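Local coordinates for protein VP2 (Primate bocaparvovirus 1, PDB 7L0Y) that forms, in 60 copies, the T=1 icosahedral capsid, about 26 nm across, of human bocavirus 1, at residues G61-C66 against I172-A177; P489-D494 against Q507-K512. All coordinates share one frame; numbering follows the deposited sequence.

Interaction 1 of 2, residues G61-C66 against I172-A177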
# COMPACT_ATOMS: atom_id res chain seq x y z
N GLY A 61 -86.03 61.41 67.81
CA GLY A 61 -86.57 61.80 66.53
C GLY A 61 -86.94 60.66 65.60
O GLY A 61 -87.65 60.90 64.61
N LYS A 62 -86.49 59.43 65.88
CA LYS A 62 -87.04 58.25 65.22
C LYS A 62 -86.56 57.02 65.97
O LYS A 62 -85.92 57.13 67.02
CB LYS A 62 -86.66 58.18 63.74
CG LYS A 62 -85.20 57.93 63.45
CD LYS A 62 -84.96 57.95 61.95
CE LYS A 62 -85.72 56.83 61.26
NZ LYS A 62 -85.52 56.84 59.79
N SER A 63 -86.89 55.85 65.44
CA SER A 63 -86.54 54.59 66.07
C SER A 63 -85.33 53.99 65.35
O SER A 63 -85.45 53.50 64.22
CB SER A 63 -87.72 53.61 66.03
OG SER A 63 -87.40 52.41 66.71
N GLN A 64 -84.19 54.01 66.02
CA GLN A 64 -82.99 53.37 65.50
C GLN A 64 -82.57 52.27 66.45
O GLN A 64 -82.82 52.31 67.65
CB GLN A 64 -81.82 54.35 65.33
CG GLN A 64 -81.97 55.31 64.17
CD GLN A 64 -82.00 54.60 62.85
OE1 GLN A 64 -81.28 53.63 62.66
NE2 GLN A 64 -82.82 55.07 61.93
N ARG A 65 -81.92 51.27 65.87
CA ARG A 65 -81.30 50.21 66.63
C ARG A 65 -79.91 50.02 66.07
O ARG A 65 -79.75 49.77 64.88
CB ARG A 65 -82.08 48.91 66.53
CG ARG A 65 -81.63 47.84 67.48
CD ARG A 65 -82.37 46.58 67.14
NE ARG A 65 -82.08 45.49 68.06
CZ ARG A 65 -82.85 45.20 69.08
NH1 ARG A 65 -83.96 45.89 69.26
NH2 ARG A 65 -82.53 44.19 69.89
N CYS A 66 -78.90 50.17 66.91
CA CYS A 66 -77.54 50.06 66.44
C CYS A 66 -76.78 49.13 67.36
O CYS A 66 -77.03 49.07 68.56
CB CYS A 66 -76.82 51.40 66.39
SG CYS A 66 -76.83 52.29 67.96
N ILE A 172 -81.11 46.04 62.12
CA ILE A 172 -82.49 45.85 61.69
C ILE A 172 -83.14 47.21 61.59
O ILE A 172 -82.70 48.17 62.23
CB ILE A 172 -83.26 44.94 62.67
CG1 ILE A 172 -84.59 44.49 62.08
CG2 ILE A 172 -83.54 45.68 63.95
CD1 ILE A 172 -85.25 43.40 62.86
N GLU A 173 -84.19 47.30 60.79
CA GLU A 173 -84.99 48.52 60.77
C GLU A 173 -85.91 48.49 61.98
O GLU A 173 -86.77 47.61 62.09
CB GLU A 173 -85.77 48.60 59.46
CG GLU A 173 -86.45 49.93 59.22
CD GLU A 173 -87.09 50.00 57.84
OE1 GLU A 173 -87.06 48.97 57.13
OE2 GLU A 173 -87.61 51.07 57.47
N ASN A 174 -85.73 49.45 62.88
CA ASN A 174 -86.23 49.27 64.24
C ASN A 174 -87.74 49.47 64.31
O ASN A 174 -88.42 48.82 65.11
CB ASN A 174 -85.52 50.24 65.19
CG ASN A 174 -85.74 49.90 66.65
OD1 ASN A 174 -85.87 48.73 67.01
ND2 ASN A 174 -85.79 50.91 67.49
N GLU A 175 -88.27 50.37 63.49
CA GLU A 175 -89.71 50.59 63.50
C GLU A 175 -90.46 49.35 63.05
O GLU A 175 -91.61 49.12 63.45
CB GLU A 175 -90.06 51.78 62.60
CG GLU A 175 -91.51 52.21 62.64
CD GLU A 175 -91.92 52.82 63.97
OE1 GLU A 175 -91.03 53.18 64.76
OE2 GLU A 175 -93.14 52.93 64.21
N LEU A 176 -89.82 48.51 62.24
CA LEU A 176 -90.46 47.28 61.80
C LEU A 176 -90.58 46.28 62.94
O LEU A 176 -91.38 45.34 62.87
CB LEU A 176 -89.69 46.67 60.63
CG LEU A 176 -90.15 47.15 59.26
CD1 LEU A 176 -91.65 46.98 59.18
CD2 LEU A 176 -89.80 48.59 59.04
N ALA A 177 -89.78 46.44 63.98
CA ALA A 177 -90.02 45.71 65.23
C ALA A 177 -90.42 46.69 66.33
O ALA A 177 -89.60 47.38 66.93
CB ALA A 177 -88.79 44.91 65.61

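Interaction 2 of 2, residues P489-D494 against Q507-K512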
# COMPACT_ATOMS: atom_id res chain seq x y z
N PRO A 489 -56.62 84.75 54.18
CA PRO A 489 -57.35 84.18 53.03
C PRO A 489 -57.81 82.75 53.29
O PRO A 489 -57.54 82.15 54.32
CB PRO A 489 -56.33 84.25 51.90
CG PRO A 489 -55.02 84.21 52.58
CD PRO A 489 -55.20 84.96 53.87
N THR A 490 -58.47 82.20 52.27
CA THR A 490 -59.32 81.03 52.49
C THR A 490 -58.55 79.82 52.99
O THR A 490 -58.88 79.27 54.04
CB THR A 490 -60.08 80.67 51.22
OG1 THR A 490 -61.01 81.71 50.91
CG2 THR A 490 -60.83 79.38 51.40
N TYR A 491 -57.56 79.36 52.25
CA TYR A 491 -56.90 78.11 52.63
C TYR A 491 -55.66 78.34 53.48
O TYR A 491 -54.83 77.44 53.60
CB TYR A 491 -56.61 77.28 51.40
CG TYR A 491 -57.88 76.80 50.76
CD1 TYR A 491 -58.57 75.72 51.28
CD2 TYR A 491 -58.40 77.42 49.64
CE1 TYR A 491 -59.72 75.27 50.71
CE2 TYR A 491 -59.55 76.98 49.07
CZ TYR A 491 -60.21 75.90 49.60
OH TYR A 491 -61.37 75.46 49.02
N HIS A 492 -55.48 79.54 53.99
CA HIS A 492 -54.37 79.88 54.84
C HIS A 492 -54.76 79.57 56.29
O HIS A 492 -55.86 79.09 56.57
CB HIS A 492 -54.02 81.35 54.63
CG HIS A 492 -52.62 81.71 55.00
ND1 HIS A 492 -51.53 81.24 54.31
CD2 HIS A 492 -52.14 82.51 55.98
CE1 HIS A 492 -50.43 81.72 54.86
NE2 HIS A 492 -50.77 82.50 55.87
N VAL A 493 -53.87 79.84 57.22
CA VAL A 493 -54.15 79.59 58.63
C VAL A 493 -54.27 80.90 59.40
O VAL A 493 -53.60 81.90 59.11
CB VAL A 493 -53.09 78.67 59.27
CG1 VAL A 493 -53.22 77.28 58.71
CG2 VAL A 493 -51.71 79.21 59.01
N ASP A 494 -55.11 80.86 60.41
CA ASP A 494 -55.39 81.95 61.33
C ASP A 494 -54.17 82.25 62.18
O ASP A 494 -53.29 81.41 62.36
CB ASP A 494 -56.56 81.53 62.22
CG ASP A 494 -57.17 82.65 63.00
OD1 ASP A 494 -56.94 83.82 62.69
OD2 ASP A 494 -57.88 82.35 63.98
N GLN A 507 -65.36 78.59 46.03
CA GLN A 507 -64.06 78.47 46.67
C GLN A 507 -63.68 77.01 46.86
O GLN A 507 -62.50 76.69 47.01
CB GLN A 507 -64.07 79.21 48.00
CG GLN A 507 -64.23 80.69 47.85
CD GLN A 507 -64.37 81.39 49.17
OE1 GLN A 507 -64.72 80.78 50.17
NE2 GLN A 507 -64.12 82.68 49.17
N CYS A 508 -64.67 76.12 46.86
CA CYS A 508 -64.40 74.70 46.88
C CYS A 508 -63.98 74.17 45.52
O CYS A 508 -63.59 73.00 45.42
CB CYS A 508 -65.63 73.95 47.37
SG CYS A 508 -66.06 74.29 49.08
N MET A 509 -64.03 75.00 44.48
CA MET A 509 -63.56 74.69 43.14
C MET A 509 -64.25 73.46 42.57
O MET A 509 -63.63 72.40 42.44
CB MET A 509 -62.05 74.49 43.17
CG MET A 509 -61.28 75.73 43.51
SD MET A 509 -59.53 75.43 43.66
CE MET A 509 -59.47 74.64 45.27
N PRO A 510 -65.53 73.56 42.24
CA PRO A 510 -66.23 72.42 41.65
C PRO A 510 -65.72 72.11 40.25
O PRO A 510 -65.02 72.90 39.63
CB PRO A 510 -67.69 72.88 41.62
CG PRO A 510 -67.59 74.34 41.55
CD PRO A 510 -66.41 74.73 42.35
N VAL A 511 -66.07 70.92 39.77
CA VAL A 511 -65.71 70.54 38.42
C VAL A 511 -66.79 71.02 37.46
O VAL A 511 -67.79 71.61 37.88
CB VAL A 511 -65.51 69.02 38.30
CG1 VAL A 511 -64.35 68.57 39.14
CG2 VAL A 511 -66.78 68.28 38.70
N LYS A 512 -66.57 70.79 36.17
CA LYS A 512 -67.54 71.06 35.11
C LYS A 512 -67.93 72.53 35.03
O LYS A 512 -68.97 72.88 34.46
CB LYS A 512 -68.80 70.22 35.31
CG LYS A 512 -68.53 68.76 35.28
CD LYS A 512 -69.77 68.01 35.61
CE LYS A 512 -69.49 66.54 35.59
NZ LYS A 512 -70.69 65.78 35.91

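Interaction 1 of 2, residues G61-C66 against I172-A177
Asn-174 holds CG anti to its backbone N (chi1 -166°), which directs CG toward the side of Ser-63 and Gln-64, while Arg-65 sets out with CG likewise anti (chi1 -170°) and is then extended from CG to NE, its aliphatic chain passing the asparagine amide. The two side chains cross at about a right angle: Arg-65 CB lies 3.8 Å from Asn-174 CG, and the amide and guanidinium planes are 58° apart. Asn-174 OD1 stands near the guanidinium plane at its edge, but at 4.1 Å from Arg-65 NH1 it is a neighbour rather than a bonded partner. Arginine suits this place because its extended methylenes can serve as packing surface: CD touches the branch methyl CG2 of Ile-172 at 3.5 Å. Its guanidinium reaches another subunit, where NH2 makes a weak hydrogen bond to Tyr-487 O of that subunit.

In fold terms, the beginning of a strand and the loop leading into it meet a second loop of the parvoviral jelly-roll capsid protein. Arg-65 belongs to strand 65-69, which pairs antiparallel with 161-169; the chain after 161-169 takes helical backbone angles at 174-176, and Asn-174 O accepts a bond from Ala-177 N at 3.0 Å. The small side chain of Ser-63 points toward Asn-174, although its OG is modelled implausibly close to ND2 and that detail is doubtful. Glu-175 OE1 comes to 3.6 Å from Ser-63 CB. Beyond the contact, Ile-172 also packs on Leu-193 and Leu-194 of the same chain, and Tyr-268 of a neighbouring subunit packs on Gln-64.

Interaction 2 of 2, residues P489-D494 against Q507-K512
Tyr-491 spans the distance between the two segments and ends on the backbone of Gln-507, donating its phenolic hydrogen from OH to Gln-507 O over 2.6 Å. The acceptor lies at the edge of the tyrosine ring, close to its plane. Relative to the carbonyl, the hydroxyl stands 42° out of the peptide plane, with a C=O...O angle of 129°. A type I turn from Pro-489 to His-492 carries Thr-490 and Tyr-491 at its two central positions. One face of the tyrosine ring is met by Thr-490 CG2, 3.5 Å above the plane and offset toward the rim. Tyrosine suits the site because a long flat ring ending in a donor can both pack and satisfy a buried carbonyl.

Gln-507 and Thr-490 approach obliquely without bonding: Thr-490 OG1 is 3.7 Å from Gln-507 NE2. Each has its polar partners in other loops of the same chain. Thr-490 OG1 accepts from Ser-480 N, while Gln-507 OE1 accepts from the backbone N of both Thr-503 and Ser-504, and NE2 gives to Ser-480 OG and Gly-478 O. Glutamine fits here because its extended chain (chi2 174°) ends in an amide with both donor and acceptor for these loops. Met-509 adds a loose apolar touch, its terminal methyl CE 4.5 Å from Tyr-491 CE2.

Both segments belong to the long loop region between strands 446-462 and 516-517, and helix 85-94 lies alongside them: Tyr-491 packs on Pro-85, Met-509 on Gln-89, and Trp-88 NE1 hydrogen-bonds to Met-509 O.

Interaction 1 closes well before interaction 2 opens along the chain, and the two lie on opposite sides of its centre, 39 Å apart between centres and about 28 Å between nearest atoms. A run of paired strands connects them: 65-69 with 161-169, 161-169 with 30-42, and 30-42 with 446-462, after which the chain enters the loops of interaction 2. In the capsid the two regions meet between copies. Arg-65 of interaction 1 packs on Thr-488 of another subunit, the residue just before 489-494, while Pro-489 packs on Leu-194 of a neighbouring subunit, a residue that Ile-172 touches within its own chain. Both contacts thus border intersubunit interfaces of the shell.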